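Local coordinates for protein TRAP-type C4-dicarboxylate:H+ symport system substrate-binding component DctP (PDB 4MX6) that binds succinate and probably serves as the periplasmic receptor that hands C4-dicarboxylates to a TRAP-type transporter, at residues 38-43 against 73-78; 86-91 against 105-110; 111-116 against 183-188. One frame throughout, in Å; residues are numbered along the deposited sequence.

Contact 1. Residues 38-43 against 73-78; sequences EIKFSH and SVFPNS
Lys-40, Phe-41 and Ser-42 lie beside Ser-73, Val-74 and Phe-75 as paired parallel strands, the two strands of a beta-alpha-beta unit whose helix, 50-65, packs on the side of Phe-41 and Val-74. The strand axes approach to 4.7 Å at an angle of 19°.

Backbone bonds carry the pairing. Ser-73 N donates to Ile-39 O at 2.8 Å, Phe-41 N to Ser-73 O, Phe-75 N to Phe-41 O, and His-43 N to Phe-75 O. Further along, Ser-78 N donates to His-43 O at 3.0 Å, and this bond ties the 76-78 part of the second segment back to the first.

Between polar side chains the link is a single hydrogen bond, from Ser-73 OG to Glu-38 OE2 at 2.7 Å. The extended glutamate offers the anti side of its carboxylate oxygen, close to the carboxylate plane.

Apolar contact differs on the two faces. On one, the aliphatic part of Lys-40 crosses Phe-75 obliquely, with Lys-40 CG 3.9 Å from Phe-75 CE1. On the other, Phe-41 CB is 4.5 Å from Val-74 CG2, and the Phe-41 ring leads away from the neighbouring strand to pack on Met-54 and Phe-58 of helix 50-65.

His-43 has the most surface buried here. Its CG sits between the backbone N and the carbonyl carbon (chi1 67°), which brings the imidazole over to Pro-76, and its ND1 is hydrogen-bonded to Val-45 N. The side chain also touches Lys-51, a succinate-binding residue. Across the contact Pro-76 makes a CH-pi interaction: its CA stands over one face of the imidazole of His-43, 3.7 Å from the centroid and 23° off the ring normal, while Pro-76 CB lies 3.4 Å from His-43 CE1.

Contact 2. Residues 86-91 against 105-110; sequences ELAALL and FERYTK
Leu-87 of helix 86-91 meets both Phe-105 and Tyr-108, a helix-on-loop packing within what the protein's family marks as a periplasmic binding protein fold. Phe-105 directly follows the succinate-binding Lys-104. The leucine treats its two aromatic partners differently. It crosses Phe-105 at about a right angle, with Leu-87 CD1 3.9 Å from Phe-105 CD1. Past Tyr-108 it slides in the opposite direction, and the same methyl, CD1 of Leu-87, lies 3.7 Å from Tyr-108 CE2, with CB of Leu-87 also near that side of the ring.

Tyr-108 CG, anti to the carbonyl carbon (chi1 -61°), directs the ring toward the helix. One helical turn after Leu-87, Leu-91 reaches toward Tyr-108 tip to tip, its CD1 3.6 Å from Tyr-108 CE1. The two leucines therefore meet the ring through its two CE atoms. Ile-148 of strand 148-158 touches both Leu-91 and Tyr-108, whereas Phe-105 packs on Met-247 of strand 243-251.

No hydrogen bond joins the segments. The backbone of 105-110 turns so that Phe-105 O accepts from both Tyr-108 N and Thr-109 N. Within that segment Arg-107 CG stands 4.3 Å above the plane of the Tyr-108 ring, over its centre.

Contact 3. Residues 111-116 against 183-188; sequences RLQVFD and SDVLAA
Asp-116 faces Ser-183 and Val-185 at the start of helix 184-191, and of all residues here it has the most surface buried. Ser-183 OG donates to Asp-116 OD2 at 2.7 Å, meeting the carboxylate oxygen on its anti side but 33° out of the plane. The same hydroxyl accepts from Leu-186 N, 3.1 Å from Ser-183 OG, in a nearly straight bond (165°). One serine oxygen thus caps the helix and passes the link on to the aspartate, while Glu-106 OE1 accepts from Asp-184 N at the same helix start. Asp-116 OD1 has its own partner, Ser-103 OG, so both carboxylate oxygens of this buried side chain are engaged. Leu-186 lies across the aspartate at about a right angle, its CD2 3.9 Å from Asp-116 CB.

Val-185 divides its two methyls between the partners in the 111-116 segment. CG1, anti to the backbone N (chi1 175°), packs on Asp-116 CB at 3.5 Å. CG2 lies 3.7 Å from Gln-113 CB and runs on beside CG, CD and OE1 of Gln-113.

Gln-113 passes the valine at a slant as an extended chain, bringing its amide toward the helix start. A water lies within hydrogen-bonding distance of both Gln-113 OE1 (3.0 Å) and Asp-184 OD2 (2.9 Å), though it has more acceptors around it than protons to give. Gln-113 NE2 is hydrogen-bonded to Gln-325 OE1, and Asp-184 OD1 forms a salt bridge with Lys-199. Phe-322 of helix 305-326 touches both Gln-113 and Val-185.

Ser-183 is the N-cap of helix 184-191, and its hydroxyl is in turn held by a buried carboxylate. The helix it starts closely follows strand 177-180, which carries the succinate-binding Arg-179.

Overall arrangement
The three contacts follow one another along the chain without overlapping. Contact 1 joins strands 37-42 and 70-75, and the chain then runs on into helix 86-91 of contact 2. The centres of contacts 1 and 2 are about 17 Å apart, and they touch by packing of Ser-42 against Glu-86. Contact 2 leads directly into contact 3, with centres about 15 Å apart; Glu-106 joins the two at the start of helix 184-191. Contacts 1 and 3, about 26 Å between centres and with no atoms in contact, lie on opposite sides of the chain's centre. All three lie near the succinate site, with Lys-51 beside contact 1, Lys-104 beside contact 2 and Arg-179 near contact 3.

Contact 1. Residues 38-43 against 73-78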
loop_
_atom_site.group_PDB
_atom_site.type_symbol
_atom_site.label_atom_id
_atom_site.label_comp_id
_atom_site.label_asym_id
_atom_site.label_seq_id
_atom_site.Cartn_x
_atom_site.Cartn_y
_atom_site.Cartn_z
ATOM N N GLU A 38 -7.010 -0.694 -26.196
ATOM C CA GLU A 38 -5.922 -0.910 -25.250
ATOM C C GLU A 38 -6.257 -0.303 -23.901
ATOM O O GLU A 38 -6.572 0.886 -23.796
ATOM C CB GLU A 38 -4.609 -0.323 -25.765
ATOM C CG GLU A 38 -3.421 -0.572 -24.821
ATOM C CD GLU A 38 -2.136 0.086 -25.282
ATOM O OE1 GLU A 38 -2.201 0.966 -26.166
ATOM O OE2 GLU A 38 -1.053 -0.285 -24.773
ATOM N N ILE A 39 -6.180 -1.142 -22.879
ATOM C CA ILE A 39 -6.340 -0.745 -21.496
ATOM C C ILE A 39 -4.960 -0.758 -20.845
ATOM O O ILE A 39 -4.293 -1.783 -20.856
ATOM C CB ILE A 39 -7.244 -1.750 -20.764
ATOM C CG1 ILE A 39 -8.677 -1.697 -21.300
ATOM C CG2 ILE A 39 -7.242 -1.479 -19.286
ATOM C CD1 ILE A 39 -9.553 -2.813 -20.764
ATOM N N LYS A 40 -4.512 0.383 -20.326
ATOM C CA LYS A 40 -3.210 0.454 -19.662
ATOM C C LYS A 40 -3.365 0.386 -18.146
ATOM O O LYS A 40 -4.244 1.047 -17.585
ATOM C CB LYS A 40 -2.485 1.740 -20.045
ATOM C CG LYS A 40 -2.198 1.851 -21.518
ATOM C CD LYS A 40 -1.388 3.098 -21.857
ATOM C CE LYS A 40 -1.308 3.306 -23.359
ATOM N NZ LYS A 40 -0.411 4.418 -23.723
ATOM N N PHE A 41 -2.512 -0.425 -17.510
ATOM C CA PHE A 41 -2.479 -0.602 -16.056
ATOM C C PHE A 41 -1.038 -0.337 -15.647
ATOM O O PHE A 41 -0.136 -1.098 -16.016
ATOM C CB PHE A 41 -2.888 -2.032 -15.709
ATOM C CG PHE A 41 -3.203 -2.270 -14.241
ATOM C CD1 PHE A 41 -2.513 -1.655 -13.209
ATOM C CD2 PHE A 41 -4.206 -3.140 -13.907
ATOM C CE1 PHE A 41 -2.840 -1.907 -11.886
ATOM C CE2 PHE A 41 -4.535 -3.387 -12.590
ATOM C CZ PHE A 41 -3.834 -2.780 -11.586
ATOM N N SER A 42 -0.790 0.753 -14.930
ATOM C CA SER A 42 0.561 1.037 -14.462
ATOM C C SER A 42 0.653 0.881 -12.959
ATOM O O SER A 42 -0.322 1.088 -12.244
ATOM C CB SER A 42 1.022 2.435 -14.890
ATOM O OG SER A 42 0.250 3.479 -14.315
ATOM N N HIS A 43 1.840 0.527 -12.488
ATOM C CA HIS A 43 2.116 0.475 -11.067
ATOM C C HIS A 43 3.610 0.619 -10.795
ATOM O O HIS A 43 4.430 0.678 -11.732
ATOM C CB HIS A 43 1.517 -0.804 -10.459
ATOM C CG HIS A 43 2.149 -2.077 -10.922
ATOM N ND1 HIS A 43 3.355 -2.512 -10.418
ATOM C CD2 HIS A 43 1.742 -3.009 -11.821
ATOM C CE1 HIS A 43 3.656 -3.668 -10.985
ATOM N NE2 HIS A 43 2.700 -3.989 -11.841
ATOM N N SER A 73 -2.270 -3.665 -21.288
ATOM C CA SER A 73 -0.832 -3.460 -21.212
ATOM C C SER A 73 -0.464 -3.115 -19.779
ATOM O O SER A 73 -1.023 -2.185 -19.203
ATOM C CB SER A 73 -0.391 -2.341 -22.155
ATOM O OG SER A 73 -0.674 -2.689 -23.496
ATOM N N VAL A 74 0.476 -3.869 -19.220
ATOM C CA VAL A 74 0.882 -3.690 -17.835
ATOM C C VAL A 74 2.283 -3.092 -17.782
ATOM O O VAL A 74 3.202 -3.573 -18.440
ATOM C CB VAL A 74 0.852 -5.038 -17.075
ATOM C CG1 VAL A 74 1.363 -4.880 -15.653
ATOM C CG2 VAL A 74 -0.560 -5.621 -17.065
ATOM N N PHE A 75 2.444 -2.055 -16.953
ATOM C CA PHE A 75 3.691 -1.307 -16.850
ATOM C C PHE A 75 4.139 -1.289 -15.395
ATOM O O PHE A 75 3.696 -0.438 -14.620
ATOM C CB PHE A 75 3.492 0.129 -17.355
ATOM C CG PHE A 75 2.975 0.206 -18.763
ATOM C CD1 PHE A 75 1.609 0.196 -19.017
ATOM C CD2 PHE A 75 3.844 0.296 -19.837
ATOM C CE1 PHE A 75 1.127 0.262 -20.309
ATOM C CE2 PHE A 75 3.354 0.360 -21.140
ATOM C CZ PHE A 75 2.000 0.342 -21.361
ATOM N N PRO A 76 5.000 -2.239 -14.992
ATOM C CA PRO A 76 5.448 -2.322 -13.597
ATOM C C PRO A 76 6.595 -1.350 -13.317
ATOM O O PRO A 76 7.081 -0.675 -14.238
ATOM C CB PRO A 76 5.956 -3.762 -13.504
ATOM C CG PRO A 76 6.558 -4.004 -14.870
ATOM C CD PRO A 76 5.599 -3.305 -15.823
ATOM N N ASN A 77 7.022 -1.278 -12.063
ATOM C CA ASN A 77 8.284 -0.615 -11.717
ATOM C C ASN A 77 8.359 0.856 -12.111
ATOM O O ASN A 77 9.450 1.358 -12.382
ATOM C CB ASN A 77 9.465 -1.315 -12.412
ATOM C CG ASN A 77 9.686 -2.713 -11.931
ATOM O OD1 ASN A 77 9.852 -2.932 -10.738
ATOM N ND2 ASN A 77 9.726 -3.675 -12.859
ATOM N N SER A 78 7.224 1.541 -12.132
ATOM C CA SER A 78 7.176 2.962 -12.476
ATOM C C SER A 78 7.657 3.227 -13.908
ATOM O O SER A 78 8.048 4.349 -14.240
ATOM C CB SER A 78 7.996 3.818 -11.489
ATOM O OG SER A 78 7.547 3.663 -10.153
#

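Contact 2. Residues 86-91 against 105-110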
loop_
_atom_site.group_PDB
_atom_site.type_symbol
_atom_site.label_atom_id
_atom_site.label_comp_id
_atom_site.label_asym_id
_atom_site.label_seq_id
_atom_site.Cartn_x
_atom_site.Cartn_y
_atom_site.Cartn_z
ATOM N N GLU A 86 0.819 9.281 -11.193
ATOM C CA GLU A 86 -0.104 8.273 -11.692
ATOM C C GLU A 86 -1.574 8.683 -11.583
ATOM O O GLU A 86 -2.351 8.359 -12.480
ATOM C CB GLU A 86 0.152 6.918 -11.030
ATOM C CG GLU A 86 -0.164 6.850 -9.549
ATOM C CD GLU A 86 0.041 5.460 -8.954
ATOM O OE1 GLU A 86 0.206 4.462 -9.706
ATOM O OE2 GLU A 86 0.043 5.363 -7.702
ATOM N N LEU A 87 -1.978 9.376 -10.516
ATOM C CA LEU A 87 -3.388 9.731 -10.386
ATOM C C LEU A 87 -3.750 10.849 -11.377
ATOM O O LEU A 87 -4.834 10.825 -11.971
ATOM C CB LEU A 87 -3.762 10.101 -8.939
ATOM C CG LEU A 87 -3.843 8.892 -7.992
ATOM C CD1 LEU A 87 -4.147 9.339 -6.576
ATOM C CD2 LEU A 87 -4.894 7.887 -8.436
ATOM N N ALA A 88 -2.850 11.808 -11.585
ATOM C CA ALA A 88 -3.071 12.805 -12.623
ATOM C C ALA A 88 -3.204 12.121 -13.994
ATOM O O ALA A 88 -4.106 12.454 -14.773
ATOM C CB ALA A 88 -1.954 13.822 -12.633
ATOM N N ALA A 89 -2.332 11.158 -14.279
ATOM C CA ALA A 89 -2.405 10.417 -15.532
ATOM C C ALA A 89 -3.738 9.670 -15.685
ATOM O O ALA A 89 -4.330 9.656 -16.766
ATOM C CB ALA A 89 -1.238 9.466 -15.641
ATOM N N LEU A 90 -4.197 9.052 -14.608
ATOM C CA LEU A 90 -5.478 8.354 -14.603
ATOM C C LEU A 90 -6.609 9.299 -15.021
ATOM O O LEU A 90 -7.434 8.974 -15.890
ATOM C CB LEU A 90 -5.761 7.788 -13.212
ATOM C CG LEU A 90 -7.048 6.984 -13.127
ATOM C CD1 LEU A 90 -6.915 5.631 -13.815
ATOM C CD2 LEU A 90 -7.435 6.827 -11.672
ATOM N N LEU A 91 -6.652 10.475 -14.408
ATOM C CA LEU A 91 -7.740 11.418 -14.669
ATOM C C LEU A 91 -7.669 12.027 -16.065
ATOM O O LEU A 91 -8.693 12.425 -16.615
ATOM C CB LEU A 91 -7.800 12.497 -13.579
ATOM C CG LEU A 91 -8.286 11.926 -12.239
ATOM C CD1 LEU A 91 -8.080 12.917 -11.111
ATOM C CD2 LEU A 91 -9.757 11.509 -12.319
ATOM N N PHE A 105 -3.707 9.070 -1.352
ATOM C CA PHE A 105 -4.920 9.682 -1.889
ATOM C C PHE A 105 -5.281 11.047 -1.293
ATOM O O PHE A 105 -6.357 11.570 -1.589
ATOM C CB PHE A 105 -6.092 8.716 -1.713
ATOM C CG PHE A 105 -6.050 7.530 -2.648
ATOM C CD1 PHE A 105 -6.446 7.662 -3.966
ATOM C CD2 PHE A 105 -5.642 6.282 -2.211
ATOM C CE1 PHE A 105 -6.436 6.574 -4.834
ATOM C CE2 PHE A 105 -5.627 5.195 -3.080
ATOM C CZ PHE A 105 -6.042 5.345 -4.383
ATOM N N GLU A 106 -4.404 11.636 -0.484
ATOM C CA GLU A 106 -4.746 12.853 0.260
ATOM C C GLU A 106 -5.132 14.052 -0.604
ATOM O O GLU A 106 -5.822 14.954 -0.132
ATOM C CB GLU A 106 -3.624 13.251 1.231
ATOM C CG GLU A 106 -3.523 12.285 2.403
ATOM C CD GLU A 106 -2.380 12.578 3.381
ATOM O OE1 GLU A 106 -1.544 13.457 3.084
ATOM O OE2 GLU A 106 -2.312 11.904 4.452
ATOM N N ARG A 107 -4.672 14.099 -1.846
ATOM C CA ARG A 107 -5.069 15.203 -2.705
ATOM C C ARG A 107 -6.531 15.114 -3.111
ATOM O O ARG A 107 -7.100 16.100 -3.561
ATOM C CB ARG A 107 -4.219 15.275 -3.964
ATOM C CG ARG A 107 -4.634 16.456 -4.824
ATOM C CD ARG A 107 -3.672 16.717 -5.937
ATOM N NE ARG A 107 -3.534 15.541 -6.776
ATOM C CZ ARG A 107 -2.597 15.388 -7.701
ATOM N NH1 ARG A 107 -1.703 16.348 -7.903
ATOM N NH2 ARG A 107 -2.554 14.271 -8.416
ATOM N N TYR A 108 -7.129 13.938 -2.958
ATOM C CA TYR A 108 -8.492 13.692 -3.435
ATOM C C TYR A 108 -9.511 13.446 -2.318
ATOM O O TYR A 108 -10.692 13.734 -2.485
ATOM C CB TYR A 108 -8.491 12.544 -4.454
ATOM C CG TYR A 108 -7.641 12.873 -5.652
ATOM C CD1 TYR A 108 -8.131 13.670 -6.676
ATOM C CD2 TYR A 108 -6.340 12.416 -5.752
ATOM C CE1 TYR A 108 -7.344 14.001 -7.763
ATOM C CE2 TYR A 108 -5.550 12.738 -6.829
ATOM C CZ TYR A 108 -6.052 13.527 -7.837
ATOM O OH TYR A 108 -5.245 13.840 -8.918
ATOM N N THR A 109 -9.053 12.917 -1.186
ATOM C CA THR A 109 -9.900 12.761 -0.001
ATOM C C THR A 109 -9.011 12.684 1.227
ATOM O O THR A 109 -7.861 12.275 1.117
ATOM C CB THR A 109 -10.793 11.489 -0.058
ATOM O OG1 THR A 109 -11.618 11.425 1.109
ATOM C CG2 THR A 109 -9.972 10.208 -0.130
ATOM N N LYS A 110 -9.544 13.070 2.387
ATOM C CA LYS A 110 -8.846 12.866 3.653
ATOM C C LYS A 110 -9.373 11.629 4.382
ATOM O O LYS A 110 -8.867 11.252 5.435
ATOM C CB LYS A 110 -9.008 14.090 4.552
ATOM C CG LYS A 110 -8.486 15.375 3.948
ATOM C CD LYS A 110 -6.985 15.340 3.727
ATOM C CE LYS A 110 -6.523 16.668 3.158
ATOM N NZ LYS A 110 -5.099 16.928 3.434
#

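Contact 3. Residues 111-116 against 183-188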
loop_
_atom_site.group_PDB
_atom_site.type_symbol
_atom_site.label_atom_id
_atom_site.label_comp_id
_atom_site.label_asym_id
_atom_site.label_seq_id
_atom_site.Cartn_x
_atom_site.Cartn_y
_atom_site.Cartn_z
ATOM N N ARG A 111 -10.396 10.994 3.830
ATOM C CA ARG A 111 -11.054 9.904 4.539
ATOM C C ARG A 111 -10.208 8.629 4.616
ATOM O O ARG A 111 -10.307 7.872 5.598
ATOM C CB ARG A 111 -12.407 9.607 3.900
ATOM C CG ARG A 111 -13.436 10.714 4.144
ATOM C CD ARG A 111 -14.700 10.519 3.310
ATOM N NE ARG A 111 -15.351 9.244 3.594
ATOM C CZ ARG A 111 -16.349 8.733 2.882
ATOM N NH1 ARG A 111 -16.795 9.373 1.816
ATOM N NH2 ARG A 111 -16.873 7.558 3.213
ATOM N N LEU A 112 -9.359 8.390 3.612
ATOM C CA LEU A 112 -8.552 7.171 3.575
ATOM C C LEU A 112 -7.380 7.204 4.554
ATOM O O LEU A 112 -6.740 6.175 4.777
ATOM C CB LEU A 112 -8.084 6.858 2.146
ATOM C CG LEU A 112 -9.237 6.456 1.217
ATOM C CD1 LEU A 112 -8.804 6.479 -0.234
ATOM C CD2 LEU A 112 -9.759 5.078 1.584
ATOM N N GLN A 113 -7.137 8.371 5.156
ATOM C CA GLN A 113 -6.089 8.529 6.160
ATOM C C GLN A 113 -6.228 7.538 7.306
ATOM O O GLN A 113 -5.244 7.202 7.962
ATOM C CB GLN A 113 -6.089 9.963 6.708
ATOM C CG GLN A 113 -5.553 10.958 5.715
ATOM C CD GLN A 113 -5.402 12.351 6.277
ATOM O OE1 GLN A 113 -4.385 13.005 6.054
ATOM N NE2 GLN A 113 -6.409 12.824 7.001
ATOM N N VAL A 114 -7.454 7.088 7.578
ATOM C CA VAL A 114 -7.677 6.103 8.624
ATOM C C VAL A 114 -6.755 4.888 8.464
ATOM O O VAL A 114 -6.255 4.353 9.452
ATOM C CB VAL A 114 -9.163 5.686 8.699
ATOM C CG1 VAL A 114 -9.635 4.995 7.427
ATOM C CG2 VAL A 114 -9.398 4.808 9.931
ATOM N N PHE A 115 -6.523 4.465 7.227
ATOM C CA PHE A 115 -5.724 3.278 6.984
ATOM C C PHE A 115 -4.261 3.415 7.404
ATOM O O PHE A 115 -3.588 2.407 7.598
ATOM C CB PHE A 115 -5.806 2.881 5.510
ATOM C CG PHE A 115 -7.086 2.183 5.135
ATOM C CD1 PHE A 115 -7.311 0.867 5.522
ATOM C CD2 PHE A 115 -8.046 2.830 4.362
ATOM C CE1 PHE A 115 -8.469 0.219 5.153
ATOM C CE2 PHE A 115 -9.208 2.179 3.989
ATOM C CZ PHE A 115 -9.418 0.870 4.386
ATOM N N ASP A 116 -3.764 4.647 7.511
ATOM C CA ASP A 116 -2.369 4.900 7.855
ATOM C C ASP A 116 -2.117 4.950 9.359
ATOM O O ASP A 116 -0.974 5.030 9.781
ATOM C CB ASP A 116 -1.927 6.236 7.265
ATOM C CG ASP A 116 -1.626 6.170 5.784
ATOM O OD1 ASP A 116 -1.515 5.047 5.257
ATOM O OD2 ASP A 116 -1.482 7.252 5.162
ATOM N N SER A 183 2.209 10.895 2.692
ATOM C CA SER A 183 1.091 10.907 3.625
ATOM C C SER A 183 1.429 11.748 4.839
ATOM O O SER A 183 2.444 11.528 5.493
ATOM C CB SER A 183 0.812 9.486 4.095
ATOM O OG SER A 183 0.036 9.497 5.281
ATOM N N ASP A 184 0.561 12.697 5.161
ATOM C CA ASP A 184 0.707 13.465 6.397
ATOM C C ASP A 184 0.616 12.578 7.651
ATOM O O ASP A 184 1.233 12.877 8.678
ATOM C CB ASP A 184 -0.376 14.544 6.504
ATOM C CG ASP A 184 -0.203 15.673 5.508
ATOM O OD1 ASP A 184 0.924 15.896 5.030
ATOM O OD2 ASP A 184 -1.210 16.378 5.251
ATOM N N VAL A 185 -0.189 11.518 7.595
ATOM C CA VAL A 185 -0.308 10.641 8.755
ATOM C C VAL A 185 1.026 9.917 8.983
ATOM O O VAL A 185 1.485 9.808 10.126
ATOM C CB VAL A 185 -1.454 9.610 8.594
ATOM C CG1 VAL A 185 -1.456 8.641 9.764
ATOM C CG2 VAL A 185 -2.810 10.306 8.489
ATOM N N LEU A 186 1.649 9.426 7.908
ATOM C CA LEU A 186 2.908 8.702 8.066
ATOM C C LEU A 186 4.031 9.640 8.511
ATOM O O LEU A 186 4.887 9.256 9.301
ATOM C CB LEU A 186 3.262 7.931 6.792
ATOM C CG LEU A 186 2.177 6.927 6.399
ATOM C CD1 LEU A 186 2.580 6.219 5.126
ATOM C CD2 LEU A 186 1.904 5.920 7.512
ATOM N N ALA A 187 4.015 10.887 8.050
ATOM C CA ALA A 187 4.978 11.864 8.553
ATOM C C ALA A 187 4.772 12.045 10.061
ATOM O O ALA A 187 5.732 12.068 10.834
ATOM C CB ALA A 187 4.839 13.184 7.828
ATOM N N ALA A 188 3.520 12.179 10.482
ATOM C CA ALA A 188 3.207 12.370 11.892
ATOM C C ALA A 188 3.628 11.165 12.736
ATOM O O ALA A 188 4.083 11.327 13.876
ATOM C CB ALA A 188 1.727 12.659 12.069
HETATM O O HOH W 1 -3.809 15.953 6.481
#